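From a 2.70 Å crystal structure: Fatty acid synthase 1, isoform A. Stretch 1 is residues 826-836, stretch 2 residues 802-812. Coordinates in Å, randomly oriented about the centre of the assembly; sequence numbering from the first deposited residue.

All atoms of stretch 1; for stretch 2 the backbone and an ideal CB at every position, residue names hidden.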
# COMPACT_ATOMS: atom_id res chain seq x y z
N LEU A 826 6.78 -3.84 -8.64
CA LEU A 826 7.42 -3.75 -9.95
C LEU A 826 8.74 -4.52 -9.96
O LEU A 826 9.20 -4.96 -11.02
CB LEU A 826 7.66 -2.29 -10.35
CG LEU A 826 6.45 -1.51 -10.85
CD1 LEU A 826 6.74 -0.02 -10.90
CD2 LEU A 826 6.02 -2.02 -12.22
N LYS A 827 9.34 -4.68 -8.79
CA LYS A 827 10.64 -5.34 -8.67
C LYS A 827 10.51 -6.87 -8.61
O LYS A 827 11.45 -7.55 -8.20
CB LYS A 827 11.37 -4.84 -7.42
CG LYS A 827 11.55 -3.33 -7.37
CD LYS A 827 12.35 -2.91 -6.14
CE LYS A 827 12.46 -1.40 -6.02
NZ LYS A 827 13.23 -0.99 -4.82
N ASN A 828 9.36 -7.39 -9.03
CA ASN A 828 9.14 -8.83 -9.04
C ASN A 828 9.20 -9.37 -7.61
O ASN A 828 9.73 -10.46 -7.38
CB ASN A 828 10.17 -9.54 -9.91
CG ASN A 828 9.70 -10.91 -10.38
OD1 ASN A 828 8.54 -11.09 -10.73
ND2 ASN A 828 10.61 -11.88 -10.35
N THR A 829 8.64 -8.62 -6.67
CA THR A 829 8.75 -8.95 -5.26
C THR A 829 7.51 -9.67 -4.74
O THR A 829 6.53 -9.83 -5.46
CB THR A 829 8.98 -7.69 -4.41
OG1 THR A 829 8.02 -6.68 -4.78
CG2 THR A 829 10.38 -7.15 -4.61
N SER A 830 7.59 -10.12 -3.49
CA SER A 830 6.46 -10.75 -2.82
C SER A 830 6.30 -10.17 -1.43
O SER A 830 7.28 -9.93 -0.73
CB SER A 830 6.65 -12.26 -2.75
OG SER A 830 7.09 -12.79 -3.98
N PHE A 831 5.05 -9.93 -1.03
CA PHE A 831 4.76 -9.53 0.34
C PHE A 831 4.04 -10.68 1.04
O PHE A 831 3.02 -11.17 0.54
CB PHE A 831 3.93 -8.26 0.37
CG PHE A 831 3.94 -7.56 1.70
CD1 PHE A 831 3.18 -8.03 2.76
CD2 PHE A 831 4.73 -6.44 1.90
CE1 PHE A 831 3.20 -7.39 3.98
CE2 PHE A 831 4.75 -5.80 3.12
CZ PHE A 831 3.99 -6.28 4.16
N HIS A 832 4.57 -11.11 2.18
CA HIS A 832 4.01 -12.25 2.90
C HIS A 832 3.49 -11.87 4.29
O HIS A 832 4.27 -11.51 5.17
CB HIS A 832 5.06 -13.35 3.05
CG HIS A 832 5.38 -14.04 1.77
ND1 HIS A 832 4.67 -15.13 1.30
CD2 HIS A 832 6.34 -13.80 0.84
CE1 HIS A 832 5.18 -15.53 0.15
NE2 HIS A 832 6.19 -14.74 -0.15
N GLY A 833 2.18 -11.97 4.47
CA GLY A 833 1.60 -11.90 5.79
C GLY A 833 1.80 -13.24 6.48
O GLY A 833 1.30 -14.26 6.01
N ILE A 834 2.52 -13.23 7.59
CA ILE A 834 2.90 -14.48 8.26
C ILE A 834 2.29 -14.56 9.65
O ILE A 834 2.71 -13.85 10.57
CB ILE A 834 4.43 -14.61 8.31
CG1 ILE A 834 5.00 -14.74 6.90
CG2 ILE A 834 4.84 -15.82 9.16
CD1 ILE A 834 6.44 -14.35 6.78
N LEU A 835 1.29 -15.42 9.78
CA LEU A 835 0.65 -15.67 11.06
C LEU A 835 0.87 -17.11 11.48
O LEU A 835 0.28 -18.03 10.91
CB LEU A 835 -0.85 -15.38 10.99
CG LEU A 835 -1.31 -13.92 10.85
CD1 LEU A 835 -0.94 -13.32 9.50
CD2 LEU A 835 -2.81 -13.85 11.08
N LEU A 836 1.71 -17.32 12.49
CA LEU A 836 1.97 -18.66 12.99
C LEU A 836 0.69 -19.32 13.47
O LEU A 836 0.51 -20.52 13.32
CB LEU A 836 2.99 -18.61 14.13
CG LEU A 836 3.30 -19.95 14.81
CD1 LEU A 836 3.67 -21.03 13.79
CD2 LEU A 836 4.42 -19.79 15.82
N UNK A 802 15.68 -6.33 -6.03
CA UNK A 802 15.01 -7.10 -7.07
C UNK A 802 14.72 -8.53 -6.62
O UNK A 802 15.54 -9.17 -5.96
CB UNK A 802 15.86 -7.12 -8.34
N UNK A 803 13.53 -9.02 -6.98
CA UNK A 803 13.09 -10.36 -6.61
C UNK A 803 12.98 -10.55 -5.10
O UNK A 803 12.88 -11.68 -4.62
CB UNK A 803 14.05 -11.40 -7.19
N UNK A 804 12.97 -9.45 -4.36
CA UNK A 804 12.91 -9.52 -2.91
C UNK A 804 11.63 -10.15 -2.38
O UNK A 804 10.64 -10.27 -3.09
CB UNK A 804 13.06 -8.11 -2.33
N UNK A 805 11.66 -10.54 -1.11
CA UNK A 805 10.51 -11.18 -0.48
C UNK A 805 10.31 -10.66 0.95
O UNK A 805 11.07 -10.99 1.86
CB UNK A 805 10.69 -12.70 -0.47
N UNK A 806 9.27 -9.85 1.12
CA UNK A 806 9.01 -9.21 2.41
C UNK A 806 8.22 -10.14 3.32
O UNK A 806 7.19 -10.69 2.93
CB UNK A 806 8.25 -7.89 2.22
N UNK A 807 8.70 -10.30 4.55
CA UNK A 807 8.11 -11.22 5.50
C UNK A 807 7.63 -10.48 6.74
O UNK A 807 8.42 -10.16 7.63
CB UNK A 807 9.11 -12.31 5.88
N UNK A 808 6.33 -10.19 6.79
CA UNK A 808 5.78 -9.42 7.89
C UNK A 808 5.34 -10.34 9.02
O UNK A 808 4.56 -11.27 8.81
CB UNK A 808 4.61 -8.56 7.41
N UNK A 809 5.84 -10.08 10.22
CA UNK A 809 5.45 -10.83 11.41
C UNK A 809 4.91 -9.89 12.48
O UNK A 809 4.64 -10.31 13.61
CB UNK A 809 6.64 -11.63 11.95
N UNK A 810 4.76 -8.62 12.13
CA UNK A 810 4.14 -7.64 13.00
C UNK A 810 2.63 -7.64 12.78
O UNK A 810 2.14 -8.42 11.96
CB UNK A 810 4.73 -6.25 12.75
N UNK A 811 1.90 -6.81 13.51
CA UNK A 811 0.44 -6.82 13.44
C UNK A 811 -0.18 -5.44 13.29
O UNK A 811 -1.32 -5.32 12.85
CB UNK A 811 -0.13 -7.49 14.69
N UNK A 812 0.57 -4.39 13.64
CA UNK A 812 0.01 -3.04 13.64
C UNK A 812 -0.56 -2.63 12.29
O UNK A 812 -1.76 -2.44 12.14
CB UNK A 812 1.08 -2.03 14.06

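Position 802 has its CA-to-CB bond sideways to stretch 1. The aliphatic part of Lys 827 is the surface on offer, so many side chains would fit, a flexible apolar one among them. The residue is Leu 802, whose CD2 comes to 4.1 Å from Lys 827 CB.

At 803 the backbone is left-handed (phi/psi 62/16), a conformation that favours glycine, asparagine or aspartate. CA-to-CB points away, yet the amide of Asn 828 lies within reach of a short polar side chain. Asn 803 meets both conditions: its OD1 accepts a hydrogen bond from Asn 828 ND2 (2.9 Å), while its backbone N donates to Lys 827 O (2.8 Å).

An ideal CB at 804 would sit 3.7 Å from Thr 829 CG2, close but tolerable, and the phi/psi of -63/164 is open to most residues; a small one suits. Gly 804 places no side chain beside Thr 829 CG2, and its O accepts from Ser 830 N (3.1 Å), one of the hydrogen bonds between the parallel strands.

Position 805 pairs with Ser 830, on the face that also carries His 832. Ser 830 and the His 832 ring border it without singling out one type; polar or long side chains are among those that would suit. Arg 805 passes Ser 830 with its CG 4.3 Å from Ser 830 OG, then leads away to partners elsewhere in the structure.

The CB at 806 lies on the other face, 3.8 Å from Phe 831 CD2, inviting an aromatic or large aliphatic group. Phe 806 takes chi1 t, as Phe 831 does, and the rings run near parallel (13°) but slid apart, with CD1 of Phe 806 3.3 Å from CE2 of Phe 831. Its N donates to Ser 830 O (2.7 Å).

At 807, paired with His 832, the CB is tight against Ile 834 CD1 (3.5 Å); the apolar neighbour favours an apolar side chain, such as Val, Ile, Leu or Met. Leu 807 fits, its CD2 also reaching 3.9 Å from His 832 CB.

Position 808 returns to the Phe 831 face, paired with Gly 833, which adds no side chain; apolar or long polar groups could follow. Glu 808 packs CB 3.9 Å from Phe 831 CE1, and its OE2 accepts from the backbone N of position 810 (2.9 Å).

Ile 834 makes a branched aliphatic residue reasonable at 809; Ile 809 places CG2 4.1 Å from Ile 834 CB. At 810 stretch 1 sets no preference and many residues would do; it is Gly 810. At 811, a long chain could return to Leu 835: Lys 811 CE lies 4.3 Å from Leu 835 CG. Position 812, unconstrained by stretch 1, is Phe 812, out of reach.

Stretch 2 (802-812) LNGRFLEIGKF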
# COMPACT_ATOMS: atom_id res chain seq x y z
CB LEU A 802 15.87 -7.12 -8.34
CG LEU A 802 16.05 -5.76 -9.03
CD1 LEU A 802 17.16 -5.82 -10.07
CD2 LEU A 802 14.74 -5.31 -9.68
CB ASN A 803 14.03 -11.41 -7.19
CG ASN A 803 14.15 -11.32 -8.70
OD1 ASN A 803 13.18 -11.00 -9.39
ND2 ASN A 803 15.34 -11.60 -9.22
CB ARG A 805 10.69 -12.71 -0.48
CG ARG A 805 10.76 -13.29 -1.89
CD ARG A 805 11.12 -14.77 -1.89
NE ARG A 805 12.44 -15.05 -1.33
CZ ARG A 805 13.59 -14.75 -1.93
NH1 ARG A 805 13.59 -14.14 -3.11
NH2 ARG A 805 14.74 -15.05 -1.35
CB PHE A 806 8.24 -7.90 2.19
CG PHE A 806 8.37 -6.93 3.33
CD1 PHE A 806 7.49 -6.98 4.41
CD2 PHE A 806 9.35 -5.96 3.32
CE1 PHE A 806 7.61 -6.07 5.45
CE2 PHE A 806 9.47 -5.06 4.36
CZ PHE A 806 8.60 -5.11 5.42
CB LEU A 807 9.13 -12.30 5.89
CG LEU A 807 9.83 -12.98 4.71
CD1 LEU A 807 10.96 -13.86 5.21
CD2 LEU A 807 8.84 -13.78 3.89
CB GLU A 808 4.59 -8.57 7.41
CG GLU A 808 4.03 -7.63 8.48
CD GLU A 808 5.07 -6.66 9.01
OE1 GLU A 808 5.82 -6.08 8.19
OE2 GLU A 808 5.15 -6.48 10.24
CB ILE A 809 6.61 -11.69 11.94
CG1 ILE A 809 7.83 -10.81 12.24
CG2 ILE A 809 6.97 -12.77 10.93
CD1 ILE A 809 8.92 -11.53 13.00
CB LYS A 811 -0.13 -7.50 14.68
CG LYS A 811 0.28 -8.96 14.84
CD LYS A 811 -0.24 -9.83 13.71
CE LYS A 811 0.20 -11.27 13.87
NZ LYS A 811 -0.45 -11.92 15.04
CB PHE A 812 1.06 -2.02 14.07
CG PHE A 812 0.54 -0.62 14.13
CD1 PHE A 812 -0.15 -0.17 15.25
CD2 PHE A 812 0.72 0.25 13.07
CE1 PHE A 812 -0.64 1.12 15.31
CE2 PHE A 812 0.23 1.55 13.13
CZ PHE A 812 -0.45 1.98 14.25
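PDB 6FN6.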